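Local coordinates for transcriptional regulator, Crp/Fnr family (Eubacterium rectale ATCC 33656, PDB 3DV8), which probably regulates transcription as a Crp/Fnr-family protein, coupling a cyclic nucleotide-binding-type sensor domain to a DNA-binding helix-turn-helix domain, at residues F8-W11 and N12-T16; K146-D149 and K150-S154; L179-H182 and R183-T187. All blocks are in the same frame, centred on the assembly; numbering follows the deposited sequence.

Contact 1: residues F8-W11 and N12-T16; sequences FPLW and NDLNT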
loop_
_atom_site.group_PDB
_atom_site.type_symbol
_atom_site.label_atom_id
_atom_site.label_comp_id
_atom_site.label_asym_id
_atom_site.label_seq_id
_atom_site.Cartn_x
_atom_site.Cartn_y
_atom_site.Cartn_z
ATOM N N PHE A 8 11.987 9.743 20.226
ATOM C CA PHE A 8 12.633 8.787 19.325
ATOM C C PHE A 8 12.833 7.480 20.127
ATOM O O PHE A 8 13.767 7.399 20.939
ATOM C CB PHE A 8 13.953 9.423 18.854
ATOM C CG PHE A 8 14.700 8.642 17.803
ATOM C CD1 PHE A 8 14.108 8.348 16.574
ATOM C CD2 PHE A 8 16.033 8.282 18.002
ATOM C CE1 PHE A 8 14.817 7.648 15.581
ATOM C CE2 PHE A 8 16.752 7.590 17.020
ATOM C CZ PHE A 8 16.142 7.276 15.801
ATOM N N PRO A 9 11.954 6.461 19.919
ATOM C CA PRO A 9 12.020 5.204 20.703
ATOM C C PRO A 9 13.222 4.297 20.394
ATOM O O PRO A 9 13.581 3.456 21.222
ATOM C CB PRO A 9 10.693 4.509 20.363
ATOM C CG PRO A 9 10.384 4.962 19.012
ATOM C CD PRO A 9 10.893 6.381 18.896
ATOM N N LEU A 10 13.824 4.475 19.218
ATOM C CA LEU A 10 15.047 3.762 18.812
ATOM C C LEU A 10 16.312 4.224 19.586
ATOM O O LEU A 10 17.313 3.508 19.594
ATOM C CB LEU A 10 15.250 3.962 17.303
ATOM C CG LEU A 10 16.382 3.280 16.541
ATOM C CD1 LEU A 10 16.320 1.755 16.668
ATOM C CD2 LEU A 10 16.291 3.728 15.084
ATOM N N TRP A 11 16.250 5.405 20.221
ATOM C CA TRP A 11 17.362 6.012 20.983
ATOM C C TRP A 11 18.034 5.108 22.021
ATOM O O TRP A 11 19.267 5.089 22.110
ATOM C CB TRP A 11 16.894 7.299 21.688
ATOM C CG TRP A 11 18.010 8.089 22.312
ATOM C CD1 TRP A 11 18.428 8.039 23.618
ATOM C CD2 TRP A 11 18.863 9.031 21.653
ATOM N NE1 TRP A 11 19.482 8.901 23.814
ATOM C CE2 TRP A 11 19.771 9.525 22.628
ATOM C CE3 TRP A 11 18.952 9.512 20.334
ATOM C CZ2 TRP A 11 20.754 10.482 22.324
ATOM C CZ3 TRP A 11 19.927 10.462 20.028
ATOM C CH2 TRP A 11 20.816 10.939 21.024
ATOM N N ASN A 12 17.228 4.395 22.808
ATOM C CA ASN A 12 17.753 3.460 23.831
ATOM C C ASN A 12 18.474 2.263 23.213
ATOM O O ASN A 12 19.355 1.693 23.844
ATOM C CB ASN A 12 16.642 2.969 24.758
ATOM C CG ASN A 12 16.057 4.080 25.594
ATOM O OD1 ASN A 12 14.922 4.509 25.371
ATOM N ND2 ASN A 12 16.846 4.591 26.531
ATOM N N ASP A 13 18.085 1.900 21.986
ATOM C CA ASP A 13 18.717 0.820 21.222
ATOM C C ASP A 13 20.022 1.265 20.507
ATOM O O ASP A 13 20.843 0.405 20.173
ATOM C CB ASP A 13 17.720 0.216 20.212
ATOM C CG ASP A 13 16.468 -0.371 20.886
ATOM O OD1 ASP A 13 16.612 -1.148 21.862
ATOM O OD2 ASP A 13 15.340 -0.067 20.419
ATOM N N LEU A 14 20.220 2.574 20.282
ATOM C CA LEU A 14 21.449 3.092 19.632
ATOM C C LEU A 14 22.662 3.084 20.569
ATOM O O LEU A 14 22.506 3.218 21.784
ATOM C CB LEU A 14 21.257 4.533 19.124
ATOM C CG LEU A 14 20.213 4.831 18.048
ATOM C CD1 LEU A 14 20.241 6.318 17.740
ATOM C CD2 LEU A 14 20.437 4.013 16.781
ATOM N N ASN A 15 23.860 2.936 19.992
ATOM C CA ASN A 15 25.134 3.011 20.751
ATOM C C ASN A 15 25.604 4.472 20.873
ATOM O O ASN A 15 24.944 5.367 20.349
ATOM C CB ASN A 15 26.217 2.071 20.169
ATOM C CG ASN A 15 26.601 2.373 18.713
ATOM O OD1 ASN A 15 26.596 3.509 18.258
ATOM N ND2 ASN A 15 26.970 1.330 17.989
ATOM N N THR A 16 26.719 4.710 21.567
ATOM C CA THR A 16 27.287 6.066 21.736
ATOM C C THR A 16 27.586 6.742 20.392
ATOM O O THR A 16 27.152 7.876 20.162
ATOM C CB THR A 16 28.583 6.046 22.598
ATOM O OG1 THR A 16 28.279 5.554 23.904
ATOM C CG2 THR A 16 29.193 7.442 22.732
#
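Leu14 turns back over the bend that carries it and spreads its two methyls among side chains of 8-11. Leu14 CD1 meets Phe8 at the edge of the ring and in its plane, 3.8 Å from Phe8 CE2, and the same methyl comes in at a slant to the indole of Trp11, where Trp11 CE3 is 4.3 Å from Leu14 CD1. Leu14 CD2 lies 4.1 Å from Leu10 CG. Both Phe8 and Leu10 cross Leu14 at about a right angle. With CG beside its own backbone N (chi1 -62°), Leu14 is folded toward the residues before it, a place that suits a branched aliphatic chain able to serve several neighbours at once. An alanine here, without CG and the two branch methyls, would probably open a gap between the Phe8 edge and Leu10. Within 8-11, Leu10 CB covers one face of the Phe8 ring, off centre toward the rim.

This helix-like bend carries the chain into helix 16-23 and lies between helix 119-145, where Leu10 and Leu14 rest on Val121 and Pro9 and Leu10 on Tyr124, and strand 77-78, where Phe8 and Pro9 touch Met77. Asn15 stands at the N-cap, its OD1 accepting from Gln18 N, an arrangement for which a short amide side chain is well suited.

The backbone bonds of the bend are modest. Leu10 O receives two weak ones, from Asp13 N at 3.0 Å and from Leu14 N at 3.1 Å. Leu14 N is shared, since it also donates to Trp11 O at 3.3 Å.

Contact 2: residues K146-D149 and K150-S154; sequences KSLD and KRVAS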
loop_
_atom_site.group_PDB
_atom_site.type_symbol
_atom_site.label_atom_id
_atom_site.label_comp_id
_atom_site.label_asym_id
_atom_site.label_seq_id
_atom_site.Cartn_x
_atom_site.Cartn_y
_atom_site.Cartn_z
ATOM N N LYS A 146 -16.123 0.410 1.042
ATOM C CA LYS A 146 -17.040 1.434 1.575
ATOM C C LYS A 146 -17.405 2.539 0.570
ATOM O O LYS A 146 -16.533 3.154 -0.029
ATOM C CB LYS A 146 -16.500 1.982 2.904
ATOM C CG LYS A 146 -16.598 0.909 4.029
ATOM C CD LYS A 146 -16.145 1.394 5.408
ATOM C CE LYS A 146 -16.562 0.418 6.525
ATOM N NZ LYS A 146 -18.059 0.357 6.739
ATOM N N SER A 147 -18.713 2.757 0.384
ATOM C CA SER A 147 -19.258 3.811 -0.497
ATOM C C SER A 147 -18.930 5.227 0.013
ATOM O O SER A 147 -18.623 5.414 1.192
ATOM C CB SER A 147 -20.770 3.639 -0.667
ATOM O OG SER A 147 -21.395 3.503 0.591
ATOM N N LEU A 148 -19.033 6.211 -0.889
ATOM C CA LEU A 148 -18.607 7.602 -0.627
ATOM C C LEU A 148 -19.302 8.260 0.566
ATOM O O LEU A 148 -18.641 8.961 1.330
ATOM C CB LEU A 148 -18.709 8.474 -1.890
ATOM C CG LEU A 148 -18.061 9.869 -1.872
ATOM C CD1 LEU A 148 -16.561 9.843 -1.579
ATOM C CD2 LEU A 148 -18.316 10.560 -3.203
ATOM N N ASP A 149 -20.606 8.024 0.728
ATOM C CA ASP A 149 -21.358 8.529 1.896
ATOM C C ASP A 149 -20.724 8.052 3.220
ATOM O O ASP A 149 -20.575 8.844 4.157
ATOM C CB ASP A 149 -22.873 8.178 1.842
ATOM C CG ASP A 149 -23.160 6.668 1.796
ATOM O OD1 ASP A 149 -22.352 5.902 1.230
ATOM O OD2 ASP A 149 -24.222 6.253 2.307
ATOM N N LYS A 150 -20.310 6.784 3.269
ATOM C CA LYS A 150 -19.679 6.217 4.466
ATOM C C LYS A 150 -18.294 6.798 4.728
ATOM O O LYS A 150 -17.935 7.057 5.879
ATOM C CB LYS A 150 -19.629 4.690 4.391
ATOM C CG LYS A 150 -21.011 4.072 4.368
ATOM C CD LYS A 150 -21.009 2.584 4.644
ATOM C CE LYS A 150 -21.118 1.730 3.414
ATOM N NZ LYS A 150 -22.520 1.700 2.852
ATOM N N ARG A 151 -17.546 7.042 3.655
ATOM C CA ARG A 151 -16.193 7.605 3.739
ATOM C C ARG A 151 -16.204 9.080 4.142
ATOM O O ARG A 151 -15.322 9.508 4.885
ATOM C CB ARG A 151 -15.434 7.375 2.427
ATOM C CG ARG A 151 -15.258 5.881 2.144
ATOM C CD ARG A 151 -14.562 5.566 0.852
ATOM N NE ARG A 151 -13.210 6.116 0.834
ATOM C CZ ARG A 151 -12.684 6.942 -0.079
ATOM N NH1 ARG A 151 -13.324 7.296 -1.196
ATOM N NH2 ARG A 151 -11.428 7.357 0.109
ATOM N N VAL A 152 -17.187 9.842 3.649
ATOM C CA VAL A 152 -17.385 11.242 4.050
ATOM C C VAL A 152 -17.755 11.259 5.544
ATOM O O VAL A 152 -17.150 12.004 6.314
ATOM C CB VAL A 152 -18.452 11.989 3.178
ATOM C CG1 VAL A 152 -18.729 13.404 3.718
ATOM C CG2 VAL A 152 -17.994 12.065 1.724
ATOM N N ALA A 153 -18.723 10.420 5.936
ATOM C CA ALA A 153 -19.119 10.236 7.344
ATOM C C ALA A 153 -17.908 9.906 8.234
ATOM O O ALA A 153 -17.732 10.484 9.313
ATOM C CB ALA A 153 -20.147 9.136 7.458
ATOM N N SER A 154 -17.070 8.998 7.754
ATOM C CA SER A 154 -15.849 8.592 8.458
ATOM C C SER A 154 -14.832 9.735 8.606
ATOM O O SER A 154 -14.205 9.878 9.659
ATOM C CB SER A 154 -15.196 7.415 7.724
ATOM O OG SER A 154 -14.108 6.912 8.463
HETATM O O HOH W 1 -24.780 3.485 2.525
#
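Ser147 and Lys150 meet in a local contact at the start of helix 148-163, which belongs to the Crp-like helix-turn-helix region and follows just after the long helix 119-145 has ended. Ser147 occupies the N-cap position, yet its hydroxyl makes no capping bond. Ser147 OG donates instead to Asp149 OD1 at 2.7 Å, nearly in line with the carboxylate C-O bond, and accepts from Lys150 NZ at 3.1 Å. The lysine chain is bent at chi3 and chi4 (-100° and -76°), which curls the ammonium back over the start of the helix to that oxygen. A water completes the circuit, donating to Asp149 OD2 at 2.8 Å and accepting from Lys150 NZ at 2.9 Å.

Along the backbone the helix is regular from its first turn: Arg151 N donates to Ser147 O, Val152 N to Leu148 O and Ala153 N to Asp149 O. On the inner side, Leu148 CG packs on Val152 CG2 at 4.2 Å, and these apolar residues also touch helix 183-195; the small Ala153 fits against Leu214 and Leu217. Arg151 slants across Leu148, its guanidinium held by Gln142 OE1 and Leu179 O.

The carboxylate of Asp149 and the ammonium of Lys150 stay 4.5 Å apart (OD1 to NZ), too far for a salt bridge, and are joined through a hydroxyl and a water. An acidic residue in the first helical turn, beside such a cation, is likely to be stabilised in its charged form, both by the lysine and by the helix N-terminus.

Contact 3: residues L179-H182 and R183-T187; sequences LGSH and REVIT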
loop_
_atom_site.group_PDB
_atom_site.type_symbol
_atom_site.label_atom_id
_atom_site.label_comp_id
_atom_site.label_asym_id
_atom_site.label_seq_id
_atom_site.Cartn_x
_atom_site.Cartn_y
_atom_site.Cartn_z
ATOM N N LEU A 179 -10.277 12.448 0.142
ATOM C CA LEU A 179 -10.928 11.211 -0.284
ATOM C C LEU A 179 -10.712 10.750 -1.734
ATOM O O LEU A 179 -11.148 9.654 -2.080
ATOM C CB LEU A 179 -12.447 11.349 -0.037
ATOM C CG LEU A 179 -12.909 11.713 1.382
ATOM C CD1 LEU A 179 -14.415 11.837 1.401
ATOM C CD2 LEU A 179 -12.448 10.695 2.417
ATOM N N GLY A 180 -10.041 11.530 -2.580
ATOM C CA GLY A 180 -9.911 11.158 -3.992
ATOM C C GLY A 180 -11.196 11.364 -4.780
ATOM O O GLY A 180 -11.445 10.624 -5.730
ATOM N N SER A 181 -11.994 12.372 -4.406
ATOM C CA SER A 181 -13.261 12.702 -5.073
ATOM C C SER A 181 -13.174 14.096 -5.719
ATOM O O SER A 181 -12.098 14.710 -5.725
ATOM C CB SER A 181 -14.402 12.636 -4.056
ATOM O OG SER A 181 -15.658 12.733 -4.707
ATOM N N HIS A 182 -14.279 14.548 -6.322
ATOM C CA HIS A 182 -14.385 15.895 -6.922
ATOM C C HIS A 182 -15.246 16.760 -6.001
ATOM O O HIS A 182 -16.168 16.244 -5.376
ATOM C CB HIS A 182 -14.979 15.824 -8.336
ATOM C CG HIS A 182 -14.992 17.135 -9.070
ATOM N ND1 HIS A 182 -16.127 17.912 -9.193
ATOM C CD2 HIS A 182 -14.013 17.794 -9.737
ATOM C CE1 HIS A 182 -15.842 18.997 -9.892
ATOM N NE2 HIS A 182 -14.566 18.949 -10.236
ATOM N N ARG A 183 -14.933 18.060 -5.928
ATOM C CA ARG A 183 -15.639 19.041 -5.068
ATOM C C ARG A 183 -17.173 18.999 -5.208
ATOM O O ARG A 183 -17.897 18.989 -4.200
ATOM C CB ARG A 183 -15.175 20.472 -5.383
ATOM C CG ARG A 183 -15.713 21.557 -4.411
ATOM C CD ARG A 183 -15.936 22.905 -5.087
ATOM N NE ARG A 183 -16.982 22.812 -6.118
ATOM C CZ ARG A 183 -18.308 22.920 -5.927
ATOM N NH1 ARG A 183 -18.843 23.155 -4.723
ATOM N NH2 ARG A 183 -19.130 22.801 -6.976
ATOM N N GLU A 184 -17.639 19.011 -6.456
ATOM C CA GLU A 184 -19.065 18.965 -6.797
ATOM C C GLU A 184 -19.766 17.737 -6.182
ATOM O O GLU A 184 -20.883 17.866 -5.679
ATOM C CB GLU A 184 -19.249 19.025 -8.327
ATOM C CG GLU A 184 -20.700 19.071 -8.823
ATOM C CD GLU A 184 -21.428 20.394 -8.548
ATOM O OE1 GLU A 184 -21.147 21.377 -9.271
ATOM O OE2 GLU A 184 -22.326 20.436 -7.664
ATOM N N VAL A 185 -19.105 16.576 -6.214
ATOM C CA VAL A 185 -19.641 15.334 -5.614
ATOM C C VAL A 185 -19.687 15.450 -4.078
ATOM O O VAL A 185 -20.640 14.984 -3.455
ATOM C CB VAL A 185 -18.833 14.059 -6.032
ATOM C CG1 VAL A 185 -19.454 12.811 -5.446
ATOM C CG2 VAL A 185 -18.782 13.915 -7.538
ATOM N N ILE A 186 -18.656 16.063 -3.486
ATOM C CA ILE A 186 -18.590 16.291 -2.036
ATOM C C ILE A 186 -19.706 17.265 -1.626
ATOM O O ILE A 186 -20.434 16.985 -0.678
ATOM C CB ILE A 186 -17.188 16.827 -1.557
ATOM C CG1 ILE A 186 -16.064 15.820 -1.838
ATOM C CG2 ILE A 186 -17.201 17.158 -0.059
ATOM C CD1 ILE A 186 -16.190 14.475 -1.139
ATOM N N THR A 187 -19.848 18.382 -2.347
ATOM C CA THR A 187 -20.923 19.366 -2.076
ATOM C C THR A 187 -22.315 18.723 -2.125
ATOM O O THR A 187 -23.138 18.984 -1.252
ATOM C CB THR A 187 -20.893 20.540 -3.063
ATOM O OG1 THR A 187 -19.584 21.101 -3.067
ATOM C CG2 THR A 187 -21.905 21.618 -2.671
#
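The carbonyl of His182 accepts from amides in the first turn of the next helix: Ile186 N donates to His182 O at 3.1 Å with an N-H...O angle of 158°, in the carbonyl plane, and Val185 N adds a weak bond to the same oxygen. This is the turn of the helix-turn-helix, between helix 172-179 and helix 183-195, the second of which probably corresponds to the DNA-recognition helix of Crp/Fnr proteins. Gly180 breaks the first helix with a positive phi of 74°, a conformation that a residue without a side chain adopts at little cost, and His182 stands at the N-cap position of the second.

One turn on, Thr187 OG1 donates to Arg183 O at 2.9 Å from well above the carbonyl plane. That oxygen also takes Thr187 N, so two donors of one residue grip it, while Thr187 OG1 is bonded to His172 ND1 as well, tying the two helices together. Arg183 NH2 and Glu184 OE1 form a salt bridge at 3.4 Å, and the other carboxylate oxygen of Glu184 pairs with Arg188.

His182 has CG directed away from its own N (chi1 -174°), which sets the imidazole beside the start of the helix; Glu184 CB meets the ring at its edge, in plane, 3.4 Å from His182 ND1. Ser181, small enough to lie close to the helix, places Ser181 OG 3.7 Å from Val185 CB. Ile186 lies on the buried side, where its long branch can span the turn: Ile186 CD1 is 3.9 Å from Ser181 CB and 4.1 Å from Leu179 CD1.

Overall arrangement
Contacts 2 and 3 belong to the Crp-like helix-turn-helix part, which probably binds DNA; their centres are about 12 Å apart, and they touch directly. Arg151 NH2 of contact 2 probably donates a hydrogen bond to Leu179 O of contact 3 at 3.2 Å, and Val152 CG2 packs on Leu179 CD1 at 3.6 Å, while Leu148 meets Val185, joining the start of helix 148-163 to the helix-turn-helix. Contact 1 lies on the opposite side of the chain's centre, its own centre about 41 Å from that of contact 2 and 44 Å from that of contact 3. Helix 119-145 runs between the two regions: Pro9, Leu10 and Leu14 pack on Val121 and Tyr124, whereas Arg151 reaches Gln142 and Ile143.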